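Local coordinates for protein cellobiose 2-epimerase (Spirochaeta thermophila DSM 6192, PDB 5ZIG) that probably catalyses the reversible epimerization of cellobiose to beta-D-glucosyl-(1->4)-D-mannose and belongs to the N-acylglucosamine 2-epimerase family, at residues H253-T258 and A319-G324; T193-L198 and T258-E263. One frame throughout, in Å; residues are numbered along the deposited sequence.

Interaction 1 (H253-T258 and A319-G324); sequences HDIEAT and AEAFVG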
loop_
_atom_site.group_PDB
_atom_site.type_symbol
_atom_site.label_atom_id
_atom_site.label_comp_id
_atom_site.label_asym_id
_atom_site.label_seq_id
_atom_site.Cartn_x
_atom_site.Cartn_y
_atom_site.Cartn_z
ATOM N N HIS A 253 4.776 4.519 7.146
ATOM C CA HIS A 253 3.384 4.254 7.510
ATOM C C HIS A 253 2.699 5.526 7.988
ATOM O O HIS A 253 1.514 5.740 7.703
ATOM C CB HIS A 253 3.291 3.153 8.569
ATOM C CG HIS A 253 3.324 1.771 7.992
ATOM N ND1 HIS A 253 4.349 0.880 8.249
ATOM C CD2 HIS A 253 2.485 1.142 7.137
ATOM C CE1 HIS A 253 4.131 -0.243 7.587
ATOM N NE2 HIS A 253 3.008 -0.108 6.899
ATOM N N ASP A 254 3.431 6.392 8.696
ATOM C CA ASP A 254 2.875 7.684 9.086
ATOM C C ASP A 254 2.406 8.445 7.854
ATOM O O ASP A 254 1.227 8.799 7.744
ATOM C CB ASP A 254 3.906 8.509 9.854
ATOM C CG ASP A 254 4.044 8.095 11.305
ATOM O OD1 ASP A 254 3.456 7.073 11.727
ATOM O OD2 ASP A 254 4.773 8.785 12.032
ATOM N N ILE A 255 3.315 8.670 6.898
ATOM C CA ILE A 255 2.966 9.462 5.724
ATOM C C ILE A 255 1.897 8.732 4.913
ATOM O O ILE A 255 0.895 9.338 4.520
ATOM C CB ILE A 255 4.226 9.844 4.889
ATOM C CG1 ILE A 255 3.918 10.835 3.753
ATOM C CG2 ILE A 255 4.916 8.686 4.210
ATOM C CD1 ILE A 255 3.328 12.112 4.187
ATOM N N GLU A 256 2.047 7.408 4.734
ATOM C CA GLU A 256 1.030 6.665 3.985
ATOM C C GLU A 256 -0.361 6.855 4.594
ATOM O O GLU A 256 -1.348 7.070 3.873
ATOM C CB GLU A 256 1.394 5.184 3.924
ATOM C CG GLU A 256 0.761 4.424 2.764
ATOM C CD GLU A 256 1.039 2.924 2.820
ATOM O OE1 GLU A 256 1.691 2.468 3.771
ATOM O OE2 GLU A 256 0.600 2.208 1.899
ATOM N N ALA A 257 -0.459 6.830 5.924
ATOM C CA ALA A 257 -1.793 6.869 6.522
ATOM C C ALA A 257 -2.484 8.201 6.257
ATOM O O ALA A 257 -3.696 8.231 6.035
ATOM C CB ALA A 257 -1.727 6.586 8.014
ATOM N N THR A 258 -1.725 9.308 6.230
ATOM C CA THR A 258 -2.366 10.609 6.057
ATOM C C THR A 258 -3.180 10.655 4.773
ATOM O O THR A 258 -4.321 11.127 4.778
ATOM C CB THR A 258 -1.336 11.737 6.070
ATOM O OG1 THR A 258 -0.475 11.592 4.944
ATOM C CG2 THR A 258 -0.522 11.710 7.360
ATOM N N ALA A 319 8.190 6.538 -1.958
ATOM C CA ALA A 319 7.049 6.567 -2.791
ATOM C C ALA A 319 5.861 7.119 -2.034
ATOM O O ALA A 319 5.205 7.988 -2.501
ATOM C CB ALA A 319 6.741 5.208 -3.314
ATOM N N GLU A 320 5.619 6.602 -0.851
ATOM C CA GLU A 320 4.463 7.068 -0.091
ATOM C C GLU A 320 4.650 8.494 0.393
ATOM O O GLU A 320 3.672 9.236 0.523
ATOM C CB GLU A 320 4.193 6.150 1.101
ATOM C CG GLU A 320 3.764 4.757 0.705
ATOM C CD GLU A 320 2.585 4.791 -0.199
ATOM O OE1 GLU A 320 1.783 5.746 -0.070
ATOM O OE2 GLU A 320 2.458 3.880 -1.043
ATOM N N ALA A 321 5.886 8.873 0.706
ATOM C CA ALA A 321 6.150 10.253 1.075
ATOM C C ALA A 321 5.828 11.190 -0.082
ATOM O O ALA A 321 5.312 12.289 0.137
ATOM C CB ALA A 321 7.598 10.404 1.532
ATOM N N PHE A 322 6.048 10.742 -1.319
ATOM C CA PHE A 322 5.665 11.540 -2.486
ATOM C C PHE A 322 4.148 11.770 -2.536
ATOM O O PHE A 322 3.683 12.918 -2.607
ATOM C CB PHE A 322 6.166 10.842 -3.757
ATOM C CG PHE A 322 5.789 11.526 -5.014
ATOM C CD1 PHE A 322 6.267 12.817 -5.294
ATOM C CD2 PHE A 322 4.968 10.899 -5.937
ATOM C CE1 PHE A 322 5.922 13.459 -6.472
ATOM C CE2 PHE A 322 4.607 11.535 -7.114
ATOM C CZ PHE A 322 5.092 12.819 -7.388
ATOM N N VAL A 323 3.352 10.692 -2.487
ATOM C CA VAL A 323 1.897 10.860 -2.551
ATOM C C VAL A 323 1.407 11.645 -1.351
ATOM O O VAL A 323 0.520 12.500 -1.468
ATOM C CB VAL A 323 1.195 9.500 -2.668
ATOM C CG1 VAL A 323 -0.286 9.703 -2.886
ATOM C CG2 VAL A 323 1.785 8.725 -3.830
ATOM N N GLY A 324 2.040 11.434 -0.201
ATOM C CA GLY A 324 1.611 12.116 1.000
ATOM C C GLY A 324 1.847 13.610 0.942
ATOM O O GLY A 324 1.034 14.389 1.436
HETATM O O HOH W 1 -1.175 13.341 3.105
#
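Ile-255 carries the apolar part of this contact, laid over the backbone of the facing helix. With CG1 anti to its backbone N (chi1 -172°), the longer branch reaches that helix. CG1 comes 3.5 Å from Ala-321 CA, and one turn further on CD1 stands 3.6 Å from Gly-324 CA. A CB at Gly-324 would clash with this methyl. CG2 lies beside the N and CB of Ala-321.

The polar part sets two carboxylates side by side. The extended Glu-256 and the Glu-320 side chain, bent at chi2, cross obliquely, their carboxylate planes 31° apart. Glu-256 CG approaches Glu-320 OE1 to 3.3 Å. Glu-256 OE2 is 3.9 Å from Glu-320 OE2, and Arg-388 NH2 forms a salt bridge to each of these oxygens, while Trp-259 NE1 bonds Glu-320 OE1 and His-385 ND1 bonds Glu-320 OE2. An alanine in place of Glu-320 would probably leave Trp-259 and His-385 without their acceptor and Arg-388 with one carboxylate fewer.

Water completes the join. Thr-258 OG1 donates to an in-plane lone pair of Ile-255 O (2.7 Å) and accepts from a water at 2.6 Å. That water also donates to Gly-324 O, at 3.0 Å.

The axes approach to 8.2 Å at 37°, consistent with adjacent, co-directional inner helices of the family's (alpha/alpha)6 barrel. Helix 275-294 touches Ile-255 through Met-285 and Thr-288, helices 191-208 and 384-402 touch Glu-256, and strands 249-250 and 309-314 lead into the two helices.

Interaction 2 (T193-L198 and T258-E263); sequences THLHIL and TWLLTE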
loop_
_atom_site.group_PDB
_atom_site.type_symbol
_atom_site.label_atom_id
_atom_site.label_comp_id
_atom_site.label_asym_id
_atom_site.label_seq_id
_atom_site.Cartn_x
_atom_site.Cartn_y
_atom_site.Cartn_z
ATOM N N THR A 193 -1.959 -3.938 9.546
ATOM C CA THR A 193 -3.118 -4.650 9.025
ATOM C C THR A 193 -4.367 -3.776 9.042
ATOM O O THR A 193 -5.183 -3.820 8.110
ATOM C CB THR A 193 -3.336 -5.929 9.833
ATOM O OG1 THR A 193 -2.285 -6.859 9.523
ATOM C CG2 THR A 193 -4.663 -6.545 9.489
ATOM N N HIS A 194 -4.531 -2.959 10.076
ATOM C CA HIS A 194 -5.709 -2.099 10.117
ATOM C C HIS A 194 -5.690 -1.080 8.986
ATOM O O HIS A 194 -6.732 -0.811 8.373
ATOM C CB HIS A 194 -5.824 -1.425 11.481
ATOM C CG HIS A 194 -6.431 -2.319 12.515
ATOM N ND1 HIS A 194 -5.693 -3.248 13.213
ATOM C CD2 HIS A 194 -7.715 -2.485 12.910
ATOM C CE1 HIS A 194 -6.486 -3.911 14.032
ATOM N NE2 HIS A 194 -7.720 -3.473 13.866
ATOM N N LEU A 195 -4.504 -0.545 8.662
ATOM C CA LEU A 195 -4.420 0.463 7.607
ATOM C C LEU A 195 -4.780 -0.140 6.263
ATOM O O LEU A 195 -5.448 0.491 5.438
ATOM C CB LEU A 195 -3.015 1.072 7.555
ATOM C CG LEU A 195 -2.752 2.107 6.444
ATOM C CD1 LEU A 195 -3.551 3.340 6.767
ATOM C CD2 LEU A 195 -1.281 2.494 6.311
ATOM N N HIS A 196 -4.346 -1.362 5.991
ATOM C CA HIS A 196 -4.625 -1.864 4.655
ATOM C C HIS A 196 -6.030 -2.424 4.530
ATOM O O HIS A 196 -6.543 -2.538 3.410
ATOM C CB HIS A 196 -3.532 -2.854 4.251
ATOM C CG HIS A 196 -2.244 -2.159 3.930
ATOM N ND1 HIS A 196 -1.996 -1.595 2.694
ATOM C CD2 HIS A 196 -1.164 -1.874 4.698
ATOM C CE1 HIS A 196 -0.801 -1.032 2.704
ATOM N NE2 HIS A 196 -0.282 -1.174 3.910
ATOM N N ILE A 197 -6.687 -2.709 5.647
ATOM C CA ILE A 197 -8.106 -3.023 5.558
ATOM C C ILE A 197 -8.891 -1.771 5.203
ATOM O O ILE A 197 -9.765 -1.783 4.325
ATOM C CB ILE A 197 -8.610 -3.656 6.863
ATOM C CG1 ILE A 197 -8.089 -5.087 6.983
ATOM C CG2 ILE A 197 -10.135 -3.663 6.864
ATOM C CD1 ILE A 197 -7.873 -5.536 8.425
ATOM N N LEU A 198 -8.583 -0.663 5.872
ATOM C CA LEU A 198 -9.149 0.615 5.463
ATOM C C LEU A 198 -8.915 0.848 3.976
ATOM O O LEU A 198 -9.841 1.193 3.229
ATOM C CB LEU A 198 -8.538 1.734 6.307
ATOM C CG LEU A 198 -8.921 3.148 5.894
ATOM C CD1 LEU A 198 -10.354 3.475 6.292
ATOM C CD2 LEU A 198 -7.942 4.173 6.473
ATOM N N THR A 258 -1.725 9.308 6.230
ATOM C CA THR A 258 -2.366 10.609 6.057
ATOM C C THR A 258 -3.180 10.655 4.773
ATOM O O THR A 258 -4.321 11.127 4.778
ATOM C CB THR A 258 -1.336 11.737 6.070
ATOM O OG1 THR A 258 -0.475 11.592 4.944
ATOM C CG2 THR A 258 -0.522 11.710 7.360
ATOM N N TRP A 259 -2.645 10.123 3.671
ATOM C CA TRP A 259 -3.436 10.239 2.464
ATOM C C TRP A 259 -4.469 9.132 2.327
ATOM O O TRP A 259 -5.566 9.402 1.828
ATOM C CB TRP A 259 -2.556 10.354 1.225
ATOM C CG TRP A 259 -1.799 9.168 0.740
ATOM C CD1 TRP A 259 -0.547 8.773 1.132
ATOM C CD2 TRP A 259 -2.183 8.289 -0.320
ATOM N NE1 TRP A 259 -0.150 7.684 0.404
ATOM C CE2 TRP A 259 -1.135 7.373 -0.502
ATOM C CE3 TRP A 259 -3.314 8.204 -1.148
ATOM C CZ2 TRP A 259 -1.193 6.353 -1.452
ATOM C CZ3 TRP A 259 -3.363 7.211 -2.096
ATOM C CH2 TRP A 259 -2.311 6.287 -2.237
ATOM N N LEU A 260 -4.165 7.894 2.760
ATOM C CA LEU A 260 -5.203 6.857 2.815
ATOM C C LEU A 260 -6.342 7.270 3.740
ATOM O O LEU A 260 -7.517 7.045 3.428
ATOM C CB LEU A 260 -4.623 5.510 3.252
ATOM C CG LEU A 260 -3.892 4.777 2.124
ATOM C CD1 LEU A 260 -3.212 3.533 2.637
ATOM C CD2 LEU A 260 -4.871 4.462 1.001
ATOM N N LEU A 261 -6.014 7.880 4.880
ATOM C CA LEU A 261 -7.057 8.359 5.776
ATOM C C LEU A 261 -7.883 9.440 5.091
ATOM O O LEU A 261 -9.120 9.433 5.167
ATOM C CB LEU A 261 -6.450 8.894 7.069
ATOM C CG LEU A 261 -6.232 7.973 8.274
ATOM C CD1 LEU A 261 -5.494 6.719 7.922
ATOM C CD2 LEU A 261 -5.478 8.746 9.333
ATOM N N THR A 262 -7.207 10.374 4.410
ATOM C CA THR A 262 -7.887 11.408 3.637
ATOM C C THR A 262 -8.857 10.807 2.625
ATOM O O THR A 262 -10.014 11.227 2.551
ATOM C CB THR A 262 -6.860 12.322 2.926
ATOM O OG1 THR A 262 -6.138 13.121 3.888
ATOM C CG2 THR A 262 -7.559 13.209 1.922
ATOM N N GLU A 263 -8.419 9.784 1.875
ATOM C CA GLU A 263 -9.321 9.178 0.888
ATOM C C GLU A 263 -10.619 8.693 1.529
ATOM O O GLU A 263 -11.712 8.927 1.002
ATOM C CB GLU A 263 -8.650 8.001 0.188
ATOM C CG GLU A 263 -9.413 7.511 -0.998
ATOM C CD GLU A 263 -9.019 6.113 -1.404
ATOM O OE1 GLU A 263 -8.374 5.401 -0.608
ATOM O OE2 GLU A 263 -9.334 5.737 -2.545
#
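Leu-195 and Leu-198 both place CG anti to the backbone N (chi1 177° and 174°), and this carries their methyl ends to Leu-260 and Leu-261. For Leu-195 the torsion brings the end of the side chain nearer, since its CB does not point at the facing helix. Leu-260 instead holds CG anti to its carbonyl carbon and sends CD1 to Leu-195, 4.1 Å from its CG.

The side-chain packing is apolar, with no hydrogen bond across it. Leu-261 CD1 lies 3.8 Å from Leu-198 CD2 and 4.1 Å from Leu-195 CD1, so one methyl serves both leucines. Leu-198 CD2 also rests 4.2 Å from the carbonyl oxygen, O, of Leu-260. Each of the three leucine pairs crosses at about a right angle. The axes of the short segments are 10.4 Å apart at 39°, a spacing that fits four branched side chains lying between the backbones.

Helix 275-294 packs Trp-280 and Ile-281 on Leu-261, and helix 211-228 brings Phe-224 to Leu-195. Beyond the leucines, a salt bridge from Glu-263 to Arg-206 again joins helices 191-208 and 251-269, consistent with neighbouring inner helices of the barrel.

Overall arrangement
From the N terminus, residues 193-198 on helix 191-208 come first. Interaction 2 closes the loop of 59 intervening residues when the chain reaches 258-263, and interaction 1 closes a second, of 60, between 253-258 and 319-324. The segments alternate along the chain, so the loops cross; they share Thr-258. Helix 251-269 contacts both other helices, offering leucines to 191-208 and Ile-255 to 315-332. Direct contacts join the two sites, whose centres are about 10 Å apart: Trp-259 CE2 packs 3.4 Å from Val-323 CG1, and Glu-256 OE2 lies 3.6 Å from His-196 CE1. The three helices, each touching pair running broadly the same way, are thus tied together, consistent with the barrel's inner layer.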